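Local structure of acinetobacter secreted protease CpaA (Acinetobacter nosocomialis M2, 6O38) at the interface of chains A and B. The protein is a zinc-dependent metalloprotease exported by the type II secretion system, held in complex with its chaperone CpaB. Numbering follows the deposited sequence. Chains: chain A, Acinetobacter secreted protease CpaA; chain B, Type II secretion chaperone CpaB.

The interface of chains A and B. Residues chain A 36, 60-63, 71; chain B 89, 91, 96.
A small, mixed polar and apolar patch joins A:Asp61 and A:Val71 of the protease to B:Asn96 and B:Leu91 of its chaperone, one local piece of the chaperone-substrate interface. It lies in the N-terminal StcE-type beta-sandwich region of CpaA, and probably helps CpaB grip that part of the protease. The patch hides 157 Å² of protein surface in all, with A:Asp61 and B:Asn96 contributing about equally and B:Leu91 slightly less.

At the polar end the carboxylate of A:Asp61 meets the carboxamide of B:Asn96 tip to tip. CG anti to the backbone N (chi1 180°) carries the A:Asp61 carboxylate out towards B:Asn96. Their side chains run nearly perpendicular, and the carboxylate and amide planes stand 79° apart. The modelled gap between A:Asp61 OD1 and B:Asn96 ND2 is too short to be real and the N-H does not point at the oxygen, so the coordinates support proximity of the two groups but not a hydrogen bond. Within CpaA, A:Asp61 OD1 accepts hydrogen bonds from the backbone A:Ser63 N, 3.0 Å away, and from the hydroxyl A:Ser63 OG at a like distance. Both come from one face of the carboxylate, the backbone N of A:Ser63 54° out of its plane and the hydroxyl nearer to it on the syn side. This pair should restrict rotation of the group.

The apolar end is built by A:Val71, at the start of strand 71-74, crossing B:Leu91 of the 3-10 helix 91-93 at about a right angle. A:Val71 CG2 packs 3.8 Å from B:Leu91 CA, while A:Val71 CG1 borders the carbonyl oxygen of B:Leu91. B:Leu91 also reaches past the valine towards strand 58-61, where its methyl CD2 stops 3.8 Å from the backbone nitrogen A:Asp61 N.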
# COMPACT_ATOMS: atom_id res chain seq x y z
N LEU A 36 -14.59 13.12 14.30
CA LEU A 36 -14.38 14.16 15.29
C LEU A 36 -12.98 14.74 15.15
O LEU A 36 -12.07 14.10 14.60
CB LEU A 36 -14.57 13.62 16.72
CG LEU A 36 -15.98 13.30 17.22
CD1 LEU A 36 -16.53 12.03 16.59
CD2 LEU A 36 -15.99 13.18 18.74
N LEU A 60 -11.50 9.90 15.73
CA LEU A 60 -10.96 11.20 16.10
C LEU A 60 -9.71 11.50 15.27
O LEU A 60 -8.79 10.68 15.20
CB LEU A 60 -10.62 11.25 17.59
CG LEU A 60 -9.90 12.50 18.08
CD1 LEU A 60 -10.76 13.74 17.86
CD2 LEU A 60 -9.52 12.37 19.55
N ASP A 61 -9.69 12.68 14.66
CA ASP A 61 -8.50 13.18 13.99
C ASP A 61 -7.43 13.48 15.03
O ASP A 61 -7.65 14.28 15.95
CB ASP A 61 -8.83 14.42 13.17
CG ASP A 61 -7.63 15.00 12.45
OD1 ASP A 61 -6.58 14.32 12.38
OD2 ASP A 61 -7.73 16.14 11.95
N THR A 62 -6.26 12.85 14.90
CA THR A 62 -5.18 12.99 15.86
C THR A 62 -4.00 13.78 15.31
O THR A 62 -2.90 13.70 15.85
CB THR A 62 -4.71 11.61 16.33
OG1 THR A 62 -4.10 10.92 15.23
CG2 THR A 62 -5.88 10.80 16.84
N SER A 63 -4.22 14.55 14.23
CA SER A 63 -3.12 15.22 13.57
C SER A 63 -2.53 16.35 14.42
O SER A 63 -1.36 16.70 14.26
CB SER A 63 -3.57 15.77 12.22
OG SER A 63 -4.69 16.63 12.36
N VAL A 71 -5.54 7.74 13.56
CA VAL A 71 -6.94 7.88 13.94
C VAL A 71 -7.16 7.14 15.25
O VAL A 71 -6.59 6.07 15.48
CB VAL A 71 -7.89 7.35 12.84
CG1 VAL A 71 -9.34 7.49 13.28
CG2 VAL A 71 -7.66 8.09 11.53
N GLN B 89 -8.73 11.95 3.88
CA GLN B 89 -9.34 11.66 5.17
C GLN B 89 -10.28 10.47 5.01
O GLN B 89 -11.32 10.56 4.36
CB GLN B 89 -10.09 12.87 5.71
CG GLN B 89 -9.19 13.91 6.36
CD GLN B 89 -9.96 14.94 7.16
OE1 GLN B 89 -11.17 15.08 7.01
NE2 GLN B 89 -9.25 15.68 8.01
N LEU B 91 -11.06 8.38 7.98
CA LEU B 91 -10.86 8.09 9.40
C LEU B 91 -11.36 6.70 9.79
O LEU B 91 -10.73 6.02 10.61
CB LEU B 91 -11.55 9.15 10.25
CG LEU B 91 -10.87 10.52 10.39
CD1 LEU B 91 -10.96 11.35 9.11
CD2 LEU B 91 -11.46 11.29 11.57
N ASN B 96 -5.39 9.25 7.68
CA ASN B 96 -5.48 10.71 7.81
C ASN B 96 -4.07 11.26 7.59
O ASN B 96 -3.26 11.32 8.51
CB ASN B 96 -6.03 11.11 9.17
CG ASN B 96 -6.16 12.61 9.33
OD1 ASN B 96 -6.42 13.33 8.36
ND2 ASN B 96 -5.99 13.08 10.55